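Local coordinates for protein pyrrolidone-carboxylate peptidase (Deinococcus radiodurans R1, PDB 5Z48) that probably removes N-terminal pyroglutamyl (5-oxoprolyl) groups from peptides as a cysteine peptidase of the C15 family, and forms a homotetramer, at residues E12-H15 / T16-D19; L154-L157 / R158-R162; A75-P78 / Q79-E83; I94-N97 / A98-Y102. All blocks are in the same frame, centred on the assembly; numbering follows the deposited sequence.

Along the chain the order is contact 1, contact 3, contact 4 and contact 2, each closed before the next opens. Contacts 1 and 4 lie in loops on the same side of the chain's centre, centres about 13 Å apart, and touch through Pro13 and Asn97 and through His15 and Ile94. Contact 3, about 17 Å from contact 1 between centres, leads from strand 67-73 into strand 80-90 and packs Ala75 against His17. Phe14 of contact 1 lines the pyroglutamate pocket, contact 3 supplies the probably catalytic Glu83, and contact 4 lies nearby. Contact 2 ends helix 145-159, whose other end carries Cys146, and its centre is about 30 Å from that of contact 1.

Contact 1: E12-H15 / T16-D19; sequences EPFH and THPD. With PCA (pyroglutamic acid), chain I.
One wall of the pyroglutamate pocket, formed by the loop between strand 5-11 and helix 21-29, is built here, where Phe14 meets His17 across a type II' beta turn. The turn runs from Phe14 to His17 and is closed by His17 N donating to Phe14 O at 3.0 Å. The two side chains lie alongside each other, and the imidazole turns its edge to the phenyl face in a T-shaped pair, planes 73° apart, with His17 CD2 3.8 Å from Phe14 CZ. The opposite face of the phenyl ring receives the ligand: Phe14 CE1 stands 3.3 Å from CD of pyroglutamate. With CG lodged between its backbone N and carbonyl carbon (chi1 65°), Phe14 is placed between imidazole and lactam. His15 in turn points its ring edge at the face of His17 in an offset T-shaped arrangement. Two waters tie the two arms of the loop together, one accepting from Phe14 N and donating to Asp19 O, the other donating to His15 O and to His17 O, the latter at 2.6 Å. Asp19 itself is bonded to Gln24 and Asn175. Were Phe14 a serine, the lactam would probably lose the aromatic face against it, and the His17 edge the face it rests on. The ligand's polar atoms are bonded by Asn20, Leu73, Cys146 and His171, which implies that Phe14 contributes apolar contact and shape to recognition.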
loop_
_atom_site.group_PDB
_atom_site.type_symbol
_atom_site.label_atom_id
_atom_site.label_comp_id
_atom_site.label_asym_id
_atom_site.label_seq_id
_atom_site.Cartn_x
_atom_site.Cartn_y
_atom_site.Cartn_z
ATOM N N GLU B 12 18.831 16.305 9.784
ATOM C CA GLU B 12 19.630 15.198 10.364
ATOM C C GLU B 12 18.850 13.874 10.413
ATOM O O GLU B 12 17.620 13.851 10.284
ATOM C CB GLU B 12 20.066 15.561 11.770
ATOM C CG GLU B 12 20.867 16.839 11.846
ATOM C CD GLU B 12 21.228 17.230 13.277
ATOM O OE1 GLU B 12 20.875 16.512 14.237
ATOM O OE2 GLU B 12 21.834 18.313 13.436
ATOM N N PRO B 13 19.543 12.743 10.630
ATOM C CA PRO B 13 18.820 11.481 10.860
ATOM C C PRO B 13 17.936 11.589 12.091
ATOM O O PRO B 13 18.187 12.379 13.002
ATOM C CB PRO B 13 19.933 10.450 11.070
ATOM C CG PRO B 13 21.166 11.074 10.412
ATOM C CD PRO B 13 21.006 12.558 10.679
ATOM N N PHE B 14 16.883 10.774 12.106
ATOM C CA PHE B 14 15.924 10.782 13.196
ATOM C C PHE B 14 15.264 9.415 13.238
ATOM O O PHE B 14 15.394 8.609 12.306
ATOM C CB PHE B 14 14.861 11.893 13.006
ATOM C CG PHE B 14 13.992 11.671 11.815
ATOM C CD1 PHE B 14 14.487 11.929 10.541
ATOM C CD2 PHE B 14 12.713 11.146 11.964
ATOM C CE1 PHE B 14 13.689 11.711 9.412
ATOM C CE2 PHE B 14 11.896 10.907 10.845
ATOM C CZ PHE B 14 12.408 11.178 9.568
ATOM N N HIS B 15 14.554 9.171 14.333
ATOM C CA HIS B 15 13.819 7.911 14.533
ATOM C C HIS B 15 14.825 6.756 14.419
ATOM O O HIS B 15 15.918 6.834 15.004
ATOM C CB HIS B 15 12.656 7.887 13.528
ATOM C CG HIS B 15 11.661 6.801 13.773
ATOM N ND1 HIS B 15 11.024 6.634 14.982
ATOM C CD2 HIS B 15 11.169 5.848 12.947
ATOM C CE1 HIS B 15 10.188 5.615 14.898
ATOM N NE2 HIS B 15 10.256 5.123 13.673
ATOM N N THR B 16 14.488 5.687 13.692
ATOM C CA THR B 16 15.375 4.542 13.520
ATOM C C THR B 16 16.220 4.644 12.257
ATOM O O THR B 16 16.938 3.679 11.925
ATOM C CB THR B 16 14.559 3.256 13.488
ATOM O OG1 THR B 16 13.536 3.391 12.494
ATOM C CG2 THR B 16 13.907 3.021 14.849
ATOM N N HIS B 17 16.163 5.783 11.559
ATOM C CA HIS B 17 16.883 5.941 10.295
ATOM C C HIS B 17 18.344 6.305 10.560
ATOM O O HIS B 17 18.616 7.269 11.301
ATOM C CB HIS B 17 16.215 7.026 9.427
ATOM C CG HIS B 17 14.730 6.836 9.268
ATOM N ND1 HIS B 17 14.176 5.687 8.738
ATOM C CD2 HIS B 17 13.693 7.648 9.577
ATOM C CE1 HIS B 17 12.857 5.804 8.722
ATOM N NE2 HIS B 17 12.541 6.992 9.215
ATOM N N PRO B 18 19.299 5.592 9.957
ATOM C CA PRO B 18 20.730 5.873 10.197
ATOM C C PRO B 18 21.280 7.000 9.352
ATOM O O PRO B 18 22.411 7.449 9.589
ATOM C CB PRO B 18 21.412 4.551 9.832
ATOM C CG PRO B 18 20.472 3.906 8.800
ATOM C CD PRO B 18 19.072 4.329 9.218
ATOM N N ASP B 19 20.518 7.440 8.364
ATOM C CA ASP B 19 20.939 8.429 7.393
ATOM C C ASP B 19 19.712 9.258 7.050
ATOM O O ASP B 19 18.572 8.837 7.286
ATOM C CB ASP B 19 21.525 7.742 6.140
ATOM C CG ASP B 19 22.241 8.716 5.229
ATOM O OD1 ASP B 19 22.826 9.697 5.746
ATOM O OD2 ASP B 19 22.229 8.518 4.000
HETATM N N PCA I . 11.405 13.992 7.836
HETATM C CA PCA I . 10.579 14.263 9.008
HETATM C CB PCA I . 11.406 15.133 9.969
HETATM C CG PCA I . 12.823 15.242 9.402
HETATM C CD PCA I . 12.705 14.565 8.060
HETATM O OE PCA I . 13.653 14.517 7.270
HETATM C C PCA I . 9.234 14.879 8.575
HETATM O O PCA I . 8.614 15.694 9.267
HETATM O OXT PCA I . 8.736 14.589 7.451
HETATM O O HOH W 1 16.484 10.203 8.941
HETATM O O HOH W 2 18.245 8.008 13.768
#

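Contact 2: L154-L157 / R158-R162; sequences LHWL and REHGR
Trp156 swings its CG opposite the backbone N (chi1 -171°), whereas His160, one turn on, sets its CG opposite the carbonyl carbon (chi1 -73°), and these choices lay the two rings over one another. The six-membered ring of Trp156 and the His160 imidazole stack face to face, centroids 3.8 Å apart and planes at 13°. His160 CD2 sits above the middle of the indole, and the nearby nitrogens, Trp156 NE1 and His160 NE2, are 3.1 Å apart but too poorly angled to bond. His160 CB adds a CH-pi contact over the six-membered ring. At the indole edge, Arg162 NH1 approaches Trp156 CH2 to 3.9 Å while forming a salt bridge with Asp64. With the indole of Trp156 cut back to a valine, the His160 ring would probably lose its stacking partner and a gap would open beside helix 49-63. On another side of the helix, Glu159 CG lies over the His155 face, 3.6 Å from His155 NE2, and His155 ND1 bonds to Tyr115. The helix closes in a Schellman motif: Arg162 N reaches Leu157 O at 2.8 Å, Gly161 N reaches Arg158 O at 3.1 Å, and Gly161 provides the positive phi. Around this end of helix 145-159, Trp156 packs on Thr57, Leu60 and Ser61 of helix 49-63, while Leu154 and Leu157 rest on Cys167 of strand 167-172 and Leu154 and Arg158 meet Tyr115 of strand 114-116.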
loop_
_atom_site.group_PDB
_atom_site.type_symbol
_atom_site.label_atom_id
_atom_site.label_comp_id
_atom_site.label_asym_id
_atom_site.label_seq_id
_atom_site.Cartn_x
_atom_site.Cartn_y
_atom_site.Cartn_z
ATOM N N LEU B 154 7.356 30.256 5.842
ATOM C CA LEU B 154 6.390 31.075 5.112
ATOM C C LEU B 154 5.878 32.212 5.986
ATOM O O LEU B 154 5.729 33.347 5.521
ATOM C CB LEU B 154 5.252 30.183 4.592
ATOM C CG LEU B 154 5.661 29.252 3.459
ATOM C CD1 LEU B 154 4.595 28.144 3.265
ATOM C CD2 LEU B 154 5.831 30.036 2.137
ATOM N N HIS B 155 5.637 31.926 7.276
ATOM C CA HIS B 155 5.175 32.949 8.213
ATOM C C HIS B 155 6.227 34.041 8.396
ATOM O O HIS B 155 5.900 35.237 8.340
ATOM C CB HIS B 155 4.865 32.292 9.558
ATOM C CG HIS B 155 4.339 33.251 10.581
ATOM N ND1 HIS B 155 3.097 33.834 10.473
ATOM C CD2 HIS B 155 4.869 33.699 11.744
ATOM C CE1 HIS B 155 2.888 34.620 11.519
ATOM N NE2 HIS B 155 3.949 34.560 12.306
ATOM N N TRP B 156 7.483 33.645 8.640
ATOM C CA TRP B 156 8.563 34.616 8.835
ATOM C C TRP B 156 8.701 35.513 7.611
ATOM O O TRP B 156 8.771 36.743 7.724
ATOM C CB TRP B 156 9.883 33.870 9.130
ATOM C CG TRP B 156 10.984 34.796 9.549
ATOM C CD1 TRP B 156 11.357 35.088 10.830
ATOM C CD2 TRP B 156 11.839 35.572 8.690
ATOM N NE1 TRP B 156 12.394 35.993 10.823
ATOM C CE2 TRP B 156 12.717 36.294 9.528
ATOM C CE3 TRP B 156 11.950 35.714 7.294
ATOM C CZ2 TRP B 156 13.692 37.167 9.027
ATOM C CZ3 TRP B 156 12.915 36.573 6.794
ATOM C CH2 TRP B 156 13.773 37.300 7.661
ATOM N N LEU B 157 8.713 34.903 6.419
ATOM C CA LEU B 157 8.851 35.691 5.201
ATOM C C LEU B 157 7.705 36.692 5.056
ATOM O O LEU B 157 7.935 37.874 4.777
ATOM C CB LEU B 157 8.933 34.770 3.995
ATOM C CG LEU B 157 10.270 34.024 3.833
ATOM C CD1 LEU B 157 10.058 32.915 2.786
ATOM C CD2 LEU B 157 11.409 34.966 3.435
ATOM N N ARG B 158 6.462 36.255 5.303
ATOM C CA ARG B 158 5.333 37.170 5.197
ATOM C C ARG B 158 5.447 38.300 6.218
ATOM O O ARG B 158 5.279 39.481 5.884
ATOM C CB ARG B 158 4.026 36.380 5.377
ATOM C CG ARG B 158 2.759 37.223 5.336
ATOM C CD ARG B 158 2.534 37.829 3.976
ATOM N NE ARG B 158 2.484 36.827 2.914
ATOM C CZ ARG B 158 2.397 37.128 1.618
ATOM N NH1 ARG B 158 2.354 38.403 1.239
ATOM N NH2 ARG B 158 2.364 36.161 0.701
ATOM N N GLU B 159 5.769 37.955 7.468
ATOM C CA GLU B 159 5.831 38.981 8.514
ATOM C C GLU B 159 6.960 39.979 8.299
ATOM O O GLU B 159 6.824 41.141 8.710
ATOM C CB GLU B 159 5.998 38.317 9.881
ATOM C CG GLU B 159 4.773 37.542 10.390
ATOM C CD GLU B 159 3.565 38.424 10.636
ATOM O OE1 GLU B 159 3.528 39.051 11.712
ATOM O OE2 GLU B 159 2.650 38.472 9.774
ATOM N N HIS B 160 7.976 39.599 7.535
ATOM C CA HIS B 160 9.123 40.462 7.274
ATOM C C HIS B 160 9.035 41.128 5.905
ATOM O O HIS B 160 10.047 41.628 5.401
ATOM C CB HIS B 160 10.438 39.684 7.415
ATOM C CG HIS B 160 10.779 39.364 8.835
ATOM N ND1 HIS B 160 11.748 40.047 9.537
ATOM C CD2 HIS B 160 10.205 38.504 9.718
ATOM C CE1 HIS B 160 11.790 39.603 10.782
ATOM N NE2 HIS B 160 10.848 38.682 10.925
ATOM N N GLY B 161 7.840 41.195 5.320
ATOM C CA GLY B 161 7.677 41.888 4.054
ATOM C C GLY B 161 8.302 41.181 2.870
ATOM O O GLY B 161 8.555 41.809 1.827
ATOM N N ARG B 162 8.573 39.888 3.005
ATOM C CA ARG B 162 9.270 39.102 2.003
ATOM C C ARG B 162 8.413 37.956 1.506
ATOM O O ARG B 162 8.929 36.903 1.079
ATOM C CB ARG B 162 10.589 38.587 2.557
ATOM C CG ARG B 162 11.567 39.741 2.824
ATOM C CD ARG B 162 12.813 39.325 3.542
ATOM N NE ARG B 162 13.609 40.533 3.762
ATOM C CZ ARG B 162 14.789 40.569 4.367
ATOM N NH1 ARG B 162 15.338 39.436 4.813
ATOM N NH2 ARG B 162 15.421 41.741 4.512
#

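Contact 3: A75-P78 / Q79-E83; sequences AGRP and QVTLE
Arg77, Pro78 and Gln79 carry the turn by which the chain enters strand 80-90 of the mixed sheet, and Arg77 reaches forward from it to Thr81 and Glu83, the latter probably the acid of a Cys-His-Glu catalytic triad. The arginine is stretched from CG to NE, so that its guanidinium arrives at the two strand side chains with one nitrogen. Arg77 NH1 donates to Thr81 OG1 at 2.9 Å, the hydroxyl lying almost exactly in the guanidinium plane. The same nitrogen forms a salt bridge to Glu83, whose chain bends at chi2 (-60°) and brings the carboxylate back toward the arginine. Guanidinium and carboxylate are turned 58° against each other, consistent with a single-point grip by NH1 rather than a flat two-pronged pair. Arg77 NH2 bonds to Ser140 O, which fixes the guanidinium from a second direction. Glu83 OE1 is bonded to Ser138, and Glu83 OE2 also accepts from His171 ND1, consistent with Arg77 being a second-shell residue that positions Glu83. Pro78 and Gln79 form the junction of the loop with the strand. Gln79, its side chain extended beyond CG, sends its amide to Leu189 O of the second subunit, on which Pro78 also packs, so the turn contributes to the tetramer. At the carboxylate, Arg77 NH1 meets Glu83 OE2 on its syn side, at 2.8 Å with an N-H...O angle of 154°.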
loop_
_atom_site.group_PDB
_atom_site.type_symbol
_atom_site.label_atom_id
_atom_site.label_comp_id
_atom_site.label_asym_id
_atom_site.label_seq_id
_atom_site.Cartn_x
_atom_site.Cartn_y
_atom_site.Cartn_z
ATOM N N ALA B 75 9.944 8.756 4.453
ATOM C CA ALA B 75 10.152 7.324 4.286
ATOM C C ALA B 75 8.828 6.622 4.021
ATOM O O ALA B 75 7.884 6.702 4.828
ATOM C CB ALA B 75 10.819 6.760 5.546
ATOM N N GLY B 76 8.759 5.938 2.877
ATOM C CA GLY B 76 7.548 5.275 2.431
ATOM C C GLY B 76 7.007 5.850 1.142
ATOM O O GLY B 76 6.327 5.136 0.387
ATOM N N ARG B 77 7.301 7.160 0.868
ATOM C CA ARG B 77 6.847 7.698 -0.410
ATOM C C ARG B 77 7.751 7.202 -1.544
ATOM O O ARG B 77 8.980 7.093 -1.368
ATOM C CB ARG B 77 6.826 9.220 -0.375
ATOM C CG ARG B 77 5.883 9.816 0.650
ATOM C CD ARG B 77 5.614 11.308 0.378
ATOM N NE ARG B 77 4.777 11.848 1.467
ATOM C CZ ARG B 77 4.518 13.161 1.608
ATOM N NH1 ARG B 77 5.033 14.061 0.759
ATOM N NH2 ARG B 77 3.773 13.593 2.626
ATOM N N PRO B 78 7.170 6.893 -2.699
ATOM C CA PRO B 78 7.966 6.323 -3.814
ATOM C C PRO B 78 8.697 7.349 -4.668
ATOM O O PRO B 78 9.700 6.989 -5.307
ATOM C CB PRO B 78 6.908 5.583 -4.665
ATOM C CG PRO B 78 5.614 6.372 -4.387
ATOM C CD PRO B 78 5.720 6.700 -2.894
ATOM N N GLN B 79 8.262 8.615 -4.672
ATOM C CA GLN B 79 8.753 9.604 -5.628
ATOM C C GLN B 79 8.914 10.926 -4.895
ATOM O O GLN B 79 8.225 11.188 -3.896
ATOM C CB GLN B 79 7.797 9.762 -6.847
ATOM C CG GLN B 79 7.561 8.429 -7.579
ATOM C CD GLN B 79 6.534 8.495 -8.694
ATOM O OE1 GLN B 79 5.968 9.565 -8.941
ATOM N NE2 GLN B 79 6.316 7.360 -9.407
ATOM N N VAL B 80 9.835 11.763 -5.395
ATOM C CA VAL B 80 9.930 13.120 -4.849
ATOM C C VAL B 80 8.590 13.844 -4.955
ATOM O O VAL B 80 7.858 13.703 -5.958
ATOM C CB VAL B 80 11.026 13.930 -5.557
ATOM C CG1 VAL B 80 12.415 13.361 -5.194
ATOM C CG2 VAL B 80 10.868 13.971 -7.083
ATOM N N THR B 81 8.283 14.654 -3.927
ATOM C CA THR B 81 7.030 15.400 -3.856
ATOM C C THR B 81 7.257 16.829 -3.374
ATOM O O THR B 81 8.195 17.124 -2.619
ATOM C CB THR B 81 5.972 14.730 -2.922
ATOM O OG1 THR B 81 6.553 14.422 -1.632
ATOM C CG2 THR B 81 5.430 13.441 -3.576
ATOM N N LEU B 82 6.407 17.731 -3.867
ATOM C CA LEU B 82 6.409 19.144 -3.471
ATOM C C LEU B 82 5.193 19.405 -2.592
ATOM O O LEU B 82 4.054 19.102 -2.999
ATOM C CB LEU B 82 6.342 20.057 -4.701
ATOM C CG LEU B 82 7.457 19.936 -5.700
ATOM C CD1 LEU B 82 7.030 20.713 -6.944
ATOM C CD2 LEU B 82 8.757 20.492 -5.097
ATOM N N GLU B 83 5.413 19.986 -1.391
ATOM C CA GLU B 83 4.318 20.250 -0.456
ATOM C C GLU B 83 3.552 21.494 -0.854
ATOM O O GLU B 83 4.132 22.580 -1.025
ATOM C CB GLU B 83 4.853 20.408 0.983
ATOM C CG GLU B 83 5.493 19.119 1.483
ATOM C CD GLU B 83 4.567 17.914 1.513
ATOM O OE1 GLU B 83 3.314 18.073 1.416
ATOM O OE2 GLU B 83 5.123 16.774 1.585
#

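Contact 4: I94-N97 / A98-Y102; sequences IPDN and AGQTY
A tight surface turn, in which the Asp96 carboxylate gathers the amides of Ala98 and Gln100, forms this contact in the loop between strand 80-90 and strand 105-106. Asp96 folds its carboxylate back over its own backbone (chi1 65°), a rotation that carries OD1 over the turn. There Asp96 OD1 accepts twice, from Ala98 N at 2.8 Å and from Gln100 N at 3.0 Å, each donor standing well out of the carboxylate plane, on opposite faces. Two N-H groups thus hold one buried carboxylate oxygen and would be expected to stabilise its negative charge. The backbone completes the closure: Gly99 N donates to Asp96 O at 2.8 Å, and Asp96 N donates to Gln100 O at 2.9 Å. That last oxygen is also approached by Pro95 CA, a CA-H...O contact of 3.2 Å. Gln100 CB runs alongside the Asp96 side chain, 3.2 Å from Asp96 OD1, and Tyr102 turns its ring edge to Asp96 OD2, with CE1 4.0 Å away. Outside the turn, Asn97 ND2 bonds to Pro13 O, and Pro95 O accepts from the hydroxyl of Tyr144 in the ligand pocket. Asp96 to Gly99 make a type I beta turn whose last residue, Gly99, has positive phi (79°), and the Asp96 OD1 bond to Ala98 N is the side-chain-to-backbone closure of an Asx turn.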
loop_
_atom_site.group_PDB
_atom_site.type_symbol
_atom_site.label_atom_id
_atom_site.label_comp_id
_atom_site.label_asym_id
_atom_site.label_seq_id
_atom_site.Cartn_x
_atom_site.Cartn_y
_atom_site.Cartn_z
ATOM N N ILE B 94 5.583 10.199 16.190
ATOM C CA ILE B 94 6.785 9.681 16.850
ATOM C C ILE B 94 7.468 10.860 17.523
ATOM O O ILE B 94 7.248 12.019 17.138
ATOM C CB ILE B 94 7.760 9.008 15.851
ATOM C CG1 ILE B 94 8.074 9.970 14.686
ATOM C CG2 ILE B 94 7.183 7.699 15.312
ATOM C CD1 ILE B 94 9.280 9.506 13.839
ATOM N N PRO B 95 8.292 10.606 18.538
ATOM C CA PRO B 95 8.997 11.718 19.181
ATOM C C PRO B 95 10.007 12.336 18.228
ATOM O O PRO B 95 10.481 11.713 17.265
ATOM C CB PRO B 95 9.685 11.085 20.401
ATOM C CG PRO B 95 9.567 9.580 20.183
ATOM C CD PRO B 95 8.429 9.330 19.274
ATOM N N ASP B 96 10.318 13.600 18.504
ATOM C CA ASP B 96 11.405 14.257 17.791
ATOM C C ASP B 96 12.717 13.823 18.448
ATOM O O ASP B 96 12.744 12.980 19.352
ATOM C CB ASP B 96 11.178 15.775 17.764
ATOM C CG ASP B 96 11.233 16.438 19.175
ATOM O OD1 ASP B 96 11.903 15.906 20.113
ATOM O OD2 ASP B 96 10.650 17.554 19.328
ATOM N N ASN B 97 13.839 14.403 18.030
ATOM C CA ASN B 97 15.154 13.966 18.496
ATOM C C ASN B 97 15.493 14.433 19.910
ATOM O O ASN B 97 16.515 14.003 20.471
ATOM C CB ASN B 97 16.241 14.417 17.515
ATOM C CG ASN B 97 16.377 13.463 16.343
ATOM O OD1 ASN B 97 15.780 12.382 16.335
ATOM N ND2 ASN B 97 17.187 13.841 15.370
ATOM N N ALA B 98 14.614 15.239 20.521
ATOM C CA ALA B 98 14.680 15.497 21.947
ATOM C C ALA B 98 13.748 14.588 22.743
ATOM O O ALA B 98 13.673 14.732 23.969
ATOM C CB ALA B 98 14.381 16.969 22.237
ATOM N N GLY B 99 13.090 13.627 22.091
ATOM C CA GLY B 99 12.153 12.745 22.769
ATOM C C GLY B 99 10.813 13.374 23.023
ATOM O O GLY B 99 10.014 12.852 23.814
ATOM N N GLN B 100 10.549 14.492 22.388
ATOM C CA GLN B 100 9.405 15.345 22.656
ATOM C C GLN B 100 8.251 15.004 21.705
ATOM O O GLN B 100 8.461 14.569 20.572
ATOM C CB GLN B 100 9.930 16.772 22.510
ATOM C CG GLN B 100 9.084 17.963 22.608
ATOM C CD GLN B 100 8.147 17.969 23.717
ATOM O OE1 GLN B 100 6.982 17.721 23.495
ATOM N NE2 GLN B 100 8.627 18.180 24.943
ATOM N N THR B 101 7.021 15.160 22.198
ATOM C CA THR B 101 5.856 15.057 21.326
ATOM C C THR B 101 4.923 16.233 21.572
ATOM O O THR B 101 4.969 16.902 22.599
ATOM C CB THR B 101 5.093 13.751 21.506
ATOM O OG1 THR B 101 4.097 13.660 20.487
ATOM C CG2 THR B 101 4.386 13.753 22.812
ATOM N N TYR B 102 4.099 16.511 20.580
ATOM C CA TYR B 102 3.086 17.547 20.651
ATOM C C TYR B 102 1.786 16.938 20.152
ATOM O O TYR B 102 1.812 16.109 19.231
ATOM C CB TYR B 102 3.465 18.772 19.783
ATOM C CG TYR B 102 4.775 19.383 20.218
ATOM C CD1 TYR B 102 5.978 18.888 19.722
ATOM C CD2 TYR B 102 4.813 20.441 21.099
ATOM C CE1 TYR B 102 7.180 19.418 20.131
ATOM C CE2 TYR B 102 6.037 20.981 21.510
ATOM C CZ TYR B 102 7.197 20.464 21.012
ATOM O OH TYR B 102 8.388 21.008 21.430
#